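Local coordinates for protein thiosulfate sulfurtransferase YnjE (Escherichia coli, PDB 2WLR) that transfers sulfur from thiosulfate to cyanide, yielding thiocyanate and sulfite, through an enzyme-bound persulfide, as a periplasmic three-repeat rhodanese, at residues T174-S179 / L195-I200; W183-D188 / M223-V228; R211-A216 / A371-M376; Q278-L283 / Y394-D399. All blocks are in the same frame, centred on the assembly; numbering follows the deposited sequence.

Contacts 1 and 2 interlock within the second rhodanese range: their segments alternate along the chain, their centres lie about 9 Å apart, and strands 178-179 and 184-185 pair with each other. Helix 213-226 carries this group on to contact 3, where its first turn meets helix 369-380 of the third range; Leu224 CD1 of contact 2 lies 3.7 Å from Met376 SE of contact 3. Contact 3 is the one nearest the active site, with the side chain of Tyr214 about 4 Å from that of Arg370, a probable substrate-binding residue. Contact 4, in the third range, lies about 21 Å from contact 3 between centres, but its Tyr394 CE2 is 4.0 Å from Trp183 CD1 of contact 2.

Contact 1: T174-S179 / L195-I200; sequences TNEVES and LAKHGI
In the second rhodanese range, Glu176, at the end of a short 3-10 segment, receives Lys197 and His198 from the C-terminal end of helix 188-197, where a Schellman motif closes the helix: Gly199, with positive phi, bonds through N to Ala196 O, and Ile200 N returns to Leu195 O.

Two hydrogen bonds converge on a single carboxylate oxygen. His198 NE2 donates to Glu176 OE1 at 2.6 Å, nearly straight at 163°, with the oxygen at the ring edge and in its plane; the syn lone pair of the carboxylate is used, and the two flat groups are inclined by 31°. ND1 of the same ring is bonded to Asp170, so the imidazole is gripped by a carboxylate at each nitrogen, which would favour its protonated form.

The ionic part comes from Lys197. Its chain starts anti to the backbone N (chi1 -175°) and bends at its last two torsions, bringing the ammonium round to the anti side of the carboxylate. Glu176 OE2 is held separately by the backbone N of Asp173, fixing the rotation of the group. Lys197 NZ completes the salt bridge at 2.9 Å from Glu176 OE1, approaching from outside the carboxylate plane.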
loop_
_atom_site.group_PDB
_atom_site.type_symbol
_atom_site.label_atom_id
_atom_site.label_comp_id
_atom_site.label_asym_id
_atom_site.label_seq_id
_atom_site.Cartn_x
_atom_site.Cartn_y
_atom_site.Cartn_z
ATOM N N THR A 174 11.969 -10.575 10.099
ATOM C CA THR A 174 12.097 -10.747 8.651
ATOM C C THR A 174 13.196 -11.751 8.263
ATOM O O THR A 174 13.143 -12.382 7.211
ATOM C CB THR A 174 12.338 -9.410 7.934
ATOM O OG1 THR A 174 13.445 -8.717 8.527
ATOM C CG2 THR A 174 11.100 -8.506 8.017
ATOM N N ASN A 175 14.202 -11.915 9.117
ATOM C CA ASN A 175 15.212 -12.931 8.864
ATOM C C ASN A 175 14.669 -14.359 8.886
ATOM O O ASN A 175 15.363 -15.290 8.475
ATOM C CB ASN A 175 16.377 -12.798 9.858
ATOM C CG ASN A 175 17.185 -11.515 9.670
ATOM O OD1 ASN A 175 17.651 -10.916 10.649
ATOM N ND2 ASN A 175 17.366 -11.089 8.427
ATOM N N GLU A 176 13.439 -14.558 9.368
ATOM C CA GLU A 176 12.768 -15.866 9.258
ATOM C C GLU A 176 12.274 -16.153 7.847
ATOM O O GLU A 176 11.922 -17.291 7.543
ATOM C CB GLU A 176 11.566 -15.975 10.201
ATOM C CG GLU A 176 11.891 -15.835 11.660
ATOM C CD GLU A 176 10.648 -15.871 12.528
ATOM O OE1 GLU A 176 9.921 -16.887 12.455
ATOM O OE2 GLU A 176 10.374 -14.895 13.261
ATOM N N VAL A 177 12.185 -15.143 6.981
ATOM C CA VAL A 177 11.638 -15.379 5.646
ATOM C C VAL A 177 12.602 -15.120 4.487
ATOM O O VAL A 177 12.260 -15.429 3.355
ATOM C CB VAL A 177 10.347 -14.570 5.400
ATOM C CG1 VAL A 177 9.401 -14.743 6.593
ATOM C CG2 VAL A 177 10.658 -13.077 5.160
ATOM N N GLU A 178 13.780 -14.556 4.787
ATOM C CA GLU A 178 14.787 -14.218 3.794
ATOM C C GLU A 178 16.151 -14.377 4.452
ATOM O O GLU A 178 16.272 -14.312 5.685
ATOM C CB GLU A 178 14.579 -12.802 3.243
ATOM C CG GLU A 178 14.737 -11.735 4.299
ATOM C CD GLU A 178 14.515 -10.339 3.806
ATOM O OE1 GLU A 178 14.112 -10.169 2.636
ATOM O OE2 GLU A 178 14.778 -9.388 4.581
ATOM N N SER A 179 17.178 -14.546 3.632
ATOM C CA SER A 179 18.521 -14.739 4.174
ATOM C C SER A 179 19.601 -14.376 3.183
ATOM O O SER A 179 19.350 -14.153 2.014
ATOM C CB SER A 179 18.699 -16.206 4.574
ATOM O OG SER A 179 18.782 -17.011 3.423
ATOM N N LEU A 195 5.866 -21.110 8.836
ATOM C CA LEU A 195 4.406 -21.030 8.852
ATOM C C LEU A 195 3.872 -21.884 10.013
ATOM O O LEU A 195 3.015 -21.430 10.800
ATOM C CB LEU A 195 3.791 -21.414 7.510
ATOM C CG LEU A 195 4.061 -20.439 6.352
ATOM C CD1 LEU A 195 3.901 -21.098 5.017
ATOM C CD2 LEU A 195 3.101 -19.222 6.464
ATOM N N ALA A 196 4.395 -23.103 10.124
ATOM C CA ALA A 196 3.986 -23.993 11.219
ATOM C C ALA A 196 4.234 -23.377 12.577
ATOM O O ALA A 196 3.343 -23.353 13.446
ATOM C CB ALA A 196 4.710 -25.335 11.120
ATOM N N LYS A 197 5.421 -22.828 12.770
ATOM C CA LYS A 197 5.853 -22.247 14.046
ATOM C C LYS A 197 4.975 -21.077 14.479
ATOM O O LYS A 197 4.678 -20.910 15.646
ATOM C CB LYS A 197 7.310 -21.795 13.894
ATOM C CG LYS A 197 8.085 -21.257 15.073
ATOM C CD LYS A 197 9.279 -20.327 14.578
ATOM C CE LYS A 197 10.073 -20.835 13.327
ATOM N NZ LYS A 197 10.574 -19.758 12.321
ATOM N N HIS A 198 4.538 -20.269 13.522
ATOM C CA HIS A 198 3.639 -19.155 13.807
ATOM C C HIS A 198 2.145 -19.511 13.695
ATOM O O HIS A 198 1.289 -18.624 13.758
ATOM C CB HIS A 198 3.997 -17.960 12.920
ATOM C CG HIS A 198 5.347 -17.410 13.220
ATOM N ND1 HIS A 198 5.578 -16.520 14.246
ATOM C CD2 HIS A 198 6.553 -17.697 12.684
ATOM C CE1 HIS A 198 6.869 -16.242 14.297
ATOM N NE2 HIS A 198 7.488 -16.954 13.364
ATOM N N GLY A 199 1.811 -20.797 13.584
ATOM C CA GLY A 199 0.428 -21.241 13.657
ATOM C C GLY A 199 -0.437 -20.845 12.498
ATOM O O GLY A 199 -1.627 -20.596 12.653
ATOM N N ILE A 200 0.168 -20.789 11.317
ATOM C CA ILE A 200 -0.507 -20.357 10.101
ATOM C C ILE A 200 -0.742 -21.543 9.158
ATOM O O ILE A 200 0.229 -22.186 8.710
ATOM C CB ILE A 200 0.324 -19.297 9.366
ATOM C CG1 ILE A 200 0.594 -18.092 10.288
ATOM C CG2 ILE A 200 -0.390 -18.874 8.070
ATOM C CD1 ILE A 200 1.671 -17.110 9.756
#

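Contact 2: W183-D188 / M223-V228; sequences WNKVSD and MLYAGV
Tyr225, in the last turn of helix 213-226, is gripped by Asp188 at its hydroxyl and by Lys185 over its ring, in the second rhodanese range of the chain.

The polar interaction is one short hydrogen bond. Tyr225 OH donates to Asp188 OD1 at 2.7 Å, using the syn lone pair of the carboxylate. OD1 lies in the plane of the phenol, at its edge, and is also 3.4 Å from Tyr225 CE2; the carboxylate itself is turned 39° from the ring.

The second interaction is a CH-pi contact. Lys185 crosses the phenol at about a right angle and lays CE over one face, 3.7 Å from the ring centroid and 18° off the normal, displaced toward the rim. Its chain runs extended as far as CE and turns only at chi4 (60°), which brings the ammonium over the CZ-OH bond, with NZ 3.3 Å from Tyr225 OH. The positive charge there would tend to make the phenol a stronger donor.

Ser187 is the N-cap of helix 188-197, its OG bonded to Gln190 N, and Asp188 opens that helix. Lys185 belongs to the strand paired with 178-179. Leu191 of helix 188-197 and Met273 of strand 273-274 also touch Tyr225, so the ring lies between helix 188-197 and strand 273-274, an outermost strand of the parallel sheet that also holds 386-389 and 360-363.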
loop_
_atom_site.group_PDB
_atom_site.type_symbol
_atom_site.label_atom_id
_atom_site.label_comp_id
_atom_site.label_asym_id
_atom_site.label_seq_id
_atom_site.Cartn_x
_atom_site.Cartn_y
_atom_site.Cartn_z
ATOM N N TRP A 183 19.716 -12.065 -0.014
ATOM C CA TRP A 183 18.472 -11.525 0.555
ATOM C C TRP A 183 17.251 -11.843 -0.319
ATOM O O TRP A 183 16.371 -11.030 -0.505
ATOM C CB TRP A 183 18.621 -10.035 0.940
ATOM C CG TRP A 183 19.615 -9.924 2.025
ATOM C CD1 TRP A 183 20.880 -9.436 1.923
ATOM C CD2 TRP A 183 19.497 -10.448 3.345
ATOM N NE1 TRP A 183 21.534 -9.561 3.120
ATOM C CE2 TRP A 183 20.720 -10.194 4.009
ATOM C CE3 TRP A 183 18.472 -11.073 4.048
ATOM C CZ2 TRP A 183 20.937 -10.549 5.353
ATOM C CZ3 TRP A 183 18.677 -11.433 5.370
ATOM C CH2 TRP A 183 19.913 -11.164 6.013
ATOM N N ASN A 184 17.246 -13.067 -0.816
ATOM C CA ASN A 184 16.080 -13.686 -1.382
ATOM C C ASN A 184 15.368 -14.474 -0.302
ATOM O O ASN A 184 15.905 -14.777 0.761
ATOM C CB ASN A 184 16.445 -14.579 -2.580
ATOM C CG ASN A 184 16.591 -13.784 -3.872
ATOM O OD1 ASN A 184 16.413 -12.546 -3.867
ATOM N ND2 ASN A 184 16.867 -14.458 -4.971
ATOM N N LYS A 185 14.108 -14.787 -0.577
ATOM C CA LYS A 185 13.321 -15.593 0.344
ATOM C C LYS A 185 14.015 -16.930 0.618
ATOM O O LYS A 185 14.737 -17.476 -0.214
ATOM C CB LYS A 185 11.910 -15.839 -0.196
ATOM C CG LYS A 185 11.841 -16.683 -1.455
ATOM C CD LYS A 185 10.399 -16.925 -1.847
ATOM C CE LYS A 185 10.287 -17.329 -3.294
ATOM N NZ LYS A 185 11.039 -18.572 -3.579
ATOM N N VAL A 186 13.802 -17.430 1.825
ATOM C CA VAL A 186 14.244 -18.801 2.162
ATOM C C VAL A 186 13.509 -19.876 1.341
ATOM O O VAL A 186 12.507 -19.625 0.673
ATOM C CB VAL A 186 14.104 -19.056 3.697
ATOM C CG1 VAL A 186 14.999 -18.037 4.498
ATOM C CG2 VAL A 186 12.627 -19.007 4.149
ATOM N N SER A 187 14.026 -21.098 1.415
ATOM C CA SER A 187 13.468 -22.211 0.674
ATOM C C SER A 187 12.030 -22.517 1.072
ATOM O O SER A 187 11.590 -22.186 2.181
ATOM C CB SER A 187 14.314 -23.463 0.864
ATOM O OG SER A 187 14.198 -23.926 2.203
ATOM N N ASP A 188 11.326 -23.220 0.193
ATOM C CA ASP A 188 9.948 -23.645 0.477
ATOM C C ASP A 188 9.894 -24.429 1.789
ATOM O O ASP A 188 9.006 -24.220 2.597
ATOM C CB ASP A 188 9.362 -24.462 -0.673
ATOM C CG ASP A 188 9.274 -23.672 -1.970
ATOM O OD1 ASP A 188 9.226 -22.403 -1.910
ATOM O OD2 ASP A 188 9.234 -24.317 -3.021
HETATM N N MSE A 223 4.279 -14.955 2.047
HETATM C CA MSE A 223 3.181 -15.841 2.476
HETATM C C MSE A 223 2.192 -16.127 1.375
HETATM O O MSE A 223 1.691 -17.263 1.254
HETATM C CB MSE A 223 2.451 -15.264 3.676
HETATM C CG MSE A 223 3.281 -15.314 4.929
HETATM SE SE MSE A 223 2.227 -14.784 6.468
HETATM C CE MSE A 223 3.657 -15.118 7.815
ATOM N N LEU A 224 1.887 -15.125 0.539
ATOM C CA LEU A 224 0.953 -15.325 -0.581
ATOM C C LEU A 224 1.568 -16.317 -1.583
ATOM O O LEU A 224 0.900 -17.216 -2.070
ATOM C CB LEU A 224 0.607 -14.009 -1.270
ATOM C CG LEU A 224 -0.361 -13.140 -0.484
ATOM C CD1 LEU A 224 -0.328 -11.726 -1.076
ATOM C CD2 LEU A 224 -1.789 -13.664 -0.492
ATOM N N TYR A 225 2.850 -16.147 -1.883
ATOM C CA TYR A 225 3.578 -17.097 -2.694
ATOM C C TYR A 225 3.443 -18.517 -2.132
ATOM O O TYR A 225 3.165 -19.472 -2.883
ATOM C CB TYR A 225 5.061 -16.679 -2.760
ATOM C CG TYR A 225 6.016 -17.770 -3.109
ATOM C CD1 TYR A 225 6.281 -18.081 -4.423
ATOM C CD2 TYR A 225 6.665 -18.478 -2.113
ATOM C CE1 TYR A 225 7.175 -19.114 -4.756
ATOM C CE2 TYR A 225 7.531 -19.514 -2.423
ATOM C CZ TYR A 225 7.793 -19.815 -3.748
ATOM O OH TYR A 225 8.675 -20.862 -4.034
ATOM N N ALA A 226 3.666 -18.670 -0.830
ATOM C CA ALA A 226 3.647 -19.978 -0.191
ATOM C C ALA A 226 2.291 -20.655 -0.321
ATOM O O ALA A 226 2.206 -21.855 -0.501
ATOM C CB ALA A 226 4.036 -19.856 1.239
ATOM N N GLY A 227 1.246 -19.861 -0.181
ATOM C CA GLY A 227 -0.122 -20.338 -0.308
ATOM C C GLY A 227 -1.073 -19.935 0.785
ATOM O O GLY A 227 -2.158 -20.498 0.850
ATOM N N VAL A 228 -0.732 -18.975 1.640
ATOM C CA VAL A 228 -1.717 -18.398 2.575
ATOM C C VAL A 228 -2.734 -17.616 1.724
ATOM O O VAL A 228 -2.361 -16.720 0.991
ATOM C CB VAL A 228 -1.085 -17.500 3.664
ATOM C CG1 VAL A 228 -2.159 -17.022 4.664
ATOM C CG2 VAL A 228 0.034 -18.217 4.415
#

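Contact 3: R211-A216 / A371-M376; sequences RDVYAA and ASETFM
Beside the active-site loop of the third rhodanese range, Glu373 of helix 369-380 packs against Val213 and Tyr214 in the first turn of helix 213-226, which belongs to the second. The backbones come close, the CA atoms of Tyr214 and Glu373 being 5.1 Å apart.

Glu373 leaves its helix with CG anti to the backbone N (chi1 -180°) and stays extended, so that one face of the carboxylate lies against Val213 CG1, the two side chains crossing at about a right angle. Val213 CG1 lies 3.7 Å from Glu373 OE2, an apolar methyl against the carboxylate, while Tyr214 CB sits 3.4 Å from Glu373 OE1.

No direct hydrogen bond joins the two segments; a water does so. It accepts from Tyr214 N at 3.0 Å and donates to Glu373 OE1 at 2.7 Å, occupying a backbone N-H in the opening turn of helix 213-226. The other oxygen, OE2, is held by His334 NE2 and more weakly by Tyr377 OH, so the buried carboxylate is served at both ends. A leucine at Glu373 would probably leave the bridging water and His334 NE2 without their acceptor.

The Tyr214 ring also meets Trp369 edge-to-face and touches Arg370, which probably binds substrate, as in related rhodaneses. Ala371 N bonds to an oxygen of the oxidised catalytic cysteine at position 365, here a sulfinic acid. Such a cysteine loop running straight into the N-terminus of a helix is typical of the rhodanese active site, and a neighbouring rhodanese unit here packs against that helix.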
loop_
_atom_site.group_PDB
_atom_site.type_symbol
_atom_site.label_atom_id
_atom_site.label_comp_id
_atom_site.label_asym_id
_atom_site.label_seq_id
_atom_site.Cartn_x
_atom_site.Cartn_y
_atom_site.Cartn_z
ATOM N N ARG A 211 6.208 -1.301 11.966
ATOM C CA ARG A 211 6.517 0.083 12.185
ATOM C C ARG A 211 6.779 0.723 10.815
ATOM O O ARG A 211 6.470 1.882 10.608
ATOM C CB ARG A 211 7.733 0.271 13.111
ATOM C CG ARG A 211 7.377 0.718 14.558
ATOM C CD ARG A 211 6.871 -0.404 15.454
ATOM N NE ARG A 211 6.557 0.130 16.786
ATOM C CZ ARG A 211 6.049 -0.548 17.815
ATOM N NH1 ARG A 211 5.770 -1.839 17.731
ATOM N NH2 ARG A 211 5.822 0.118 18.928
ATOM N N ASP A 212 7.315 -0.060 9.880
ATOM C CA ASP A 212 7.383 0.341 8.471
ATOM C C ASP A 212 6.541 -0.659 7.685
ATOM O O ASP A 212 6.679 -1.869 7.853
ATOM C CB ASP A 212 8.819 0.280 7.953
ATOM C CG ASP A 212 9.771 1.173 8.741
ATOM O OD1 ASP A 212 9.446 2.354 9.022
ATOM O OD2 ASP A 212 10.867 0.667 9.059
ATOM N N VAL A 213 5.699 -0.147 6.791
ATOM C CA VAL A 213 4.787 -0.996 6.051
ATOM C C VAL A 213 5.558 -2.022 5.233
ATOM O O VAL A 213 5.124 -3.160 5.136
ATOM C CB VAL A 213 3.870 -0.148 5.163
ATOM C CG1 VAL A 213 3.078 -1.020 4.209
ATOM C CG2 VAL A 213 2.912 0.696 6.033
ATOM N N TYR A 214 6.682 -1.627 4.632
ATOM C CA TYR A 214 7.399 -2.539 3.754
ATOM C C TYR A 214 7.934 -3.795 4.397
ATOM O O TYR A 214 8.068 -4.794 3.706
ATOM C CB TYR A 214 8.405 -1.821 2.846
ATOM C CG TYR A 214 9.696 -1.277 3.425
ATOM C CD1 TYR A 214 9.879 -1.019 4.790
ATOM C CD2 TYR A 214 10.766 -1.019 2.559
ATOM C CE1 TYR A 214 11.087 -0.519 5.261
ATOM C CE2 TYR A 214 11.969 -0.526 3.036
ATOM C CZ TYR A 214 12.125 -0.299 4.370
ATOM O OH TYR A 214 13.338 0.193 4.814
ATOM N N ALA A 215 8.179 -3.770 5.705
ATOM C CA ALA A 215 8.567 -4.996 6.393
ATOM C C ALA A 215 7.424 -5.994 6.416
ATOM O O ALA A 215 7.624 -7.196 6.148
ATOM C CB ALA A 215 9.070 -4.689 7.813
ATOM N N ALA A 216 6.236 -5.510 6.776
ATOM C CA ALA A 216 5.040 -6.329 6.772
ATOM C C ALA A 216 4.719 -6.838 5.359
ATOM O O ALA A 216 4.329 -7.997 5.174
ATOM C CB ALA A 216 3.873 -5.553 7.339
ATOM N N ALA A 371 9.472 -3.294 -3.233
ATOM C CA ALA A 371 8.710 -3.987 -4.259
ATOM C C ALA A 371 7.537 -4.756 -3.679
ATOM O O ALA A 371 6.486 -4.878 -4.326
ATOM C CB ALA A 371 9.633 -4.938 -5.033
ATOM N N SER A 372 7.699 -5.269 -2.460
ATOM C CA SER A 372 6.606 -5.998 -1.845
ATOM C C SER A 372 5.477 -5.096 -1.431
ATOM O O SER A 372 4.312 -5.485 -1.536
ATOM C CB SER A 372 7.106 -6.768 -0.643
ATOM O OG SER A 372 8.136 -7.679 -1.024
ATOM N N GLU A 373 5.808 -3.928 -0.925
ATOM C CA GLU A 373 4.779 -2.944 -0.599
ATOM C C GLU A 373 3.995 -2.570 -1.855
ATOM O O GLU A 373 2.733 -2.536 -1.820
ATOM C CB GLU A 373 5.424 -1.715 0.074
ATOM C CG GLU A 373 4.415 -0.652 0.449
ATOM C CD GLU A 373 4.981 0.451 1.327
ATOM O OE1 GLU A 373 6.190 0.423 1.678
ATOM O OE2 GLU A 373 4.199 1.362 1.664
ATOM N N THR A 374 4.665 -2.272 -2.966
ATOM C CA THR A 374 3.948 -1.939 -4.189
ATOM C C THR A 374 3.158 -3.117 -4.722
ATOM O O THR A 374 2.060 -2.916 -5.255
ATOM C CB THR A 374 4.836 -1.378 -5.312
ATOM O OG1 THR A 374 5.958 -2.219 -5.543
ATOM C CG2 THR A 374 5.346 0.005 -4.903
ATOM N N PHE A 375 3.709 -4.329 -4.607
ATOM C CA PHE A 375 2.943 -5.519 -4.964
ATOM C C PHE A 375 1.632 -5.570 -4.190
ATOM O O PHE A 375 0.557 -5.822 -4.762
ATOM C CB PHE A 375 3.726 -6.784 -4.667
ATOM C CG PHE A 375 2.931 -8.040 -4.813
ATOM C CD1 PHE A 375 2.231 -8.531 -3.742
ATOM C CD2 PHE A 375 2.919 -8.748 -5.997
ATOM C CE1 PHE A 375 1.498 -9.705 -3.854
ATOM C CE2 PHE A 375 2.171 -9.917 -6.099
ATOM C CZ PHE A 375 1.474 -10.387 -5.003
HETATM N N MSE A 376 1.696 -5.381 -2.871
HETATM C CA MSE A 376 0.465 -5.427 -2.073
HETATM C C MSE A 376 -0.536 -4.358 -2.461
HETATM O O MSE A 376 -1.726 -4.625 -2.503
HETATM C CB MSE A 376 0.766 -5.410 -0.574
HETATM C CG MSE A 376 1.574 -6.581 -0.057
HETATM SE SE MSE A 376 0.655 -8.295 -0.236
HETATM C CE MSE A 376 -0.623 -8.065 1.250
HETATM O O HOH W 1 7.126 1.290 4.002
#

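Contact 4: Q278-L283 / Y394-D399; sequences QARGLL and YEWSSD
Arg280 and Leu283, the first and last residues of a type I beta turn at the C-terminal end of helix 276-280, both reach the six-membered ring of Trp396, around CH2; the indole comes from helix 392-396 in the same rhodanese-like domain.

Arg280 makes the larger approach. Its chain sets off away from the backbone N (chi1 -172°), passes the ring with CG 4.1 Å from Trp396 CH2, and then bends at chi3 (-49°), folding the guanidinium back beside the six-membered ring. Trp396 CZ3 lies over one face of the guanidinium, 3.9 Å above its plane and toward its rim, yet the two groups are inclined by 31°, so they do not form a parallel stack. The closest pair is Arg280 NH1 and Trp396 CH2, at 3.5 Å. The polar rim of Arg280 is taken up by a salt bridge from NH2 to Glu277 and a bond from the same nitrogen to Asn402. Replacing Arg280 with alanine would probably leave Glu277 without its ionic mate and uncover the flank of the indole.

Gly281 and Leu282 carry the chain round the turn, which Leu283 N closes onto Arg280 O at 3.2 Å. The Leu283 and Trp396 side chains approach each other from opposite directions, while Trp396 NE1 is bonded to Pro403 O, which fixes the indole's rotation. Leu283 CD1 ends 4.0 Å from Trp396 CH2, the carbon that Arg280 NH1 also meets.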
loop_
_atom_site.group_PDB
_atom_site.type_symbol
_atom_site.label_atom_id
_atom_site.label_comp_id
_atom_site.label_asym_id
_atom_site.label_seq_id
_atom_site.Cartn_x
_atom_site.Cartn_y
_atom_site.Cartn_z
ATOM N N GLN A 278 13.169 -14.908 -15.734
ATOM C CA GLN A 278 11.778 -14.512 -15.941
ATOM C C GLN A 278 11.658 -12.982 -15.968
ATOM O O GLN A 278 10.959 -12.421 -16.814
ATOM C CB GLN A 278 10.884 -15.075 -14.839
ATOM C CG GLN A 278 10.711 -16.576 -14.881
ATOM C CD GLN A 278 10.015 -17.080 -13.643
ATOM O OE1 GLN A 278 10.412 -16.785 -12.522
ATOM N NE2 GLN A 278 8.962 -17.825 -13.842
ATOM N N ALA A 279 12.357 -12.311 -15.062
ATOM C CA ALA A 279 12.338 -10.855 -15.026
ATOM C C ALA A 279 12.906 -10.265 -16.317
ATOM O O ALA A 279 12.323 -9.346 -16.900
ATOM C CB ALA A 279 13.114 -10.348 -13.817
ATOM N N ARG A 280 14.042 -10.812 -16.737
ATOM C CA ARG A 280 14.698 -10.404 -17.994
ATOM C C ARG A 280 13.717 -10.495 -19.138
ATOM O O ARG A 280 13.694 -9.640 -20.031
ATOM C CB ARG A 280 15.908 -11.305 -18.274
ATOM C CG ARG A 280 16.744 -10.822 -19.445
ATOM C CD ARG A 280 17.779 -11.861 -19.871
ATOM N NE ARG A 280 18.566 -12.404 -18.766
ATOM C CZ ARG A 280 19.614 -11.798 -18.205
ATOM N NH1 ARG A 280 20.017 -10.602 -18.629
ATOM N NH2 ARG A 280 20.240 -12.386 -17.193
ATOM N N GLY A 281 12.902 -11.544 -19.131
ATOM C CA GLY A 281 11.878 -11.740 -20.151
ATOM C C GLY A 281 10.778 -10.695 -20.245
ATOM O O GLY A 281 10.016 -10.672 -21.220
ATOM N N LEU A 282 10.658 -9.825 -19.235
ATOM C CA LEU A 282 9.616 -8.800 -19.263
ATOM C C LEU A 282 10.086 -7.512 -19.940
ATOM O O LEU A 282 9.279 -6.623 -20.220
ATOM C CB LEU A 282 9.175 -8.450 -17.839
ATOM C CG LEU A 282 8.620 -9.585 -16.988
ATOM C CD1 LEU A 282 8.132 -9.002 -15.651
ATOM C CD2 LEU A 282 7.476 -10.282 -17.671
ATOM N N LEU A 283 11.401 -7.393 -20.125
ATOM C CA LEU A 283 12.004 -6.179 -20.673
ATOM C C LEU A 283 11.713 -5.987 -22.159
ATOM O O LEU A 283 11.478 -6.954 -22.909
ATOM C CB LEU A 283 13.513 -6.176 -20.445
ATOM C CG LEU A 283 13.964 -6.264 -18.981
ATOM C CD1 LEU A 283 15.468 -6.562 -18.910
ATOM C CD2 LEU A 283 13.637 -4.978 -18.279
ATOM N N TYR A 394 20.431 -6.222 -6.506
ATOM C CA TYR A 394 21.523 -6.994 -5.900
ATOM C C TYR A 394 21.918 -8.205 -6.718
ATOM O O TYR A 394 23.096 -8.453 -6.953
ATOM C CB TYR A 394 21.136 -7.447 -4.475
ATOM C CG TYR A 394 22.252 -7.882 -3.535
ATOM C CD1 TYR A 394 23.591 -7.530 -3.752
ATOM C CD2 TYR A 394 21.963 -8.593 -2.384
ATOM C CE1 TYR A 394 24.593 -7.933 -2.867
ATOM C CE2 TYR A 394 22.951 -8.994 -1.506
ATOM C CZ TYR A 394 24.262 -8.639 -1.738
ATOM O OH TYR A 394 25.206 -9.057 -0.818
ATOM N N GLU A 395 20.941 -8.975 -7.162
ATOM C CA GLU A 395 21.221 -10.115 -7.998
ATOM C C GLU A 395 21.676 -9.678 -9.383
ATOM O O GLU A 395 22.707 -10.176 -9.882
ATOM C CB GLU A 395 20.001 -11.018 -8.088
ATOM C CG GLU A 395 20.306 -12.317 -8.830
ATOM C CD GLU A 395 19.108 -13.156 -9.120
ATOM O OE1 GLU A 395 17.992 -12.619 -9.344
ATOM O OE2 GLU A 395 19.323 -14.381 -9.165
ATOM N N TRP A 396 20.922 -8.789 -10.017
ATOM C CA TRP A 396 21.176 -8.411 -11.414
ATOM C C TRP A 396 22.609 -7.953 -11.566
ATOM O O TRP A 396 23.340 -8.443 -12.444
ATOM C CB TRP A 396 20.225 -7.298 -11.833
ATOM C CG TRP A 396 20.276 -6.937 -13.268
ATOM C CD1 TRP A 396 20.987 -5.934 -13.831
ATOM C CD2 TRP A 396 19.512 -7.529 -14.308
ATOM N NE1 TRP A 396 20.739 -5.870 -15.161
ATOM C CE2 TRP A 396 19.838 -6.840 -15.503
ATOM C CE3 TRP A 396 18.594 -8.586 -14.366
ATOM C CZ2 TRP A 396 19.280 -7.171 -16.729
ATOM C CZ3 TRP A 396 18.042 -8.911 -15.593
ATOM C CH2 TRP A 396 18.384 -8.201 -16.757
ATOM N N SER A 397 23.035 -7.064 -10.689
ATOM C CA SER A 397 24.336 -6.423 -10.809
ATOM C C SER A 397 25.476 -7.288 -10.280
ATOM O O SER A 397 26.646 -6.905 -10.398
ATOM C CB SER A 397 24.313 -5.039 -10.130
ATOM O OG SER A 397 24.186 -5.102 -8.715
ATOM N N SER A 398 25.158 -8.450 -9.716
ATOM C CA SER A 398 26.189 -9.408 -9.283
ATOM C C SER A 398 26.910 -10.000 -10.497
ATOM O O SER A 398 28.043 -10.485 -10.370
ATOM C CB SER A 398 25.604 -10.516 -8.392
ATOM O OG SER A 398 24.849 -11.439 -9.141
ATOM N N ASP A 399 26.246 -9.964 -11.650
ATOM C CA ASP A 399 26.848 -10.311 -12.939
ATOM C C ASP A 399 27.049 -9.056 -13.819
ATOM O O ASP A 399 26.081 -8.515 -14.355
ATOM C CB ASP A 399 25.937 -11.304 -13.654
ATOM C CG ASP A 399 26.546 -11.857 -14.928
ATOM O OD1 ASP A 399 27.674 -11.450 -15.255
ATOM O OD2 ASP A 399 25.889 -12.699 -15.590
#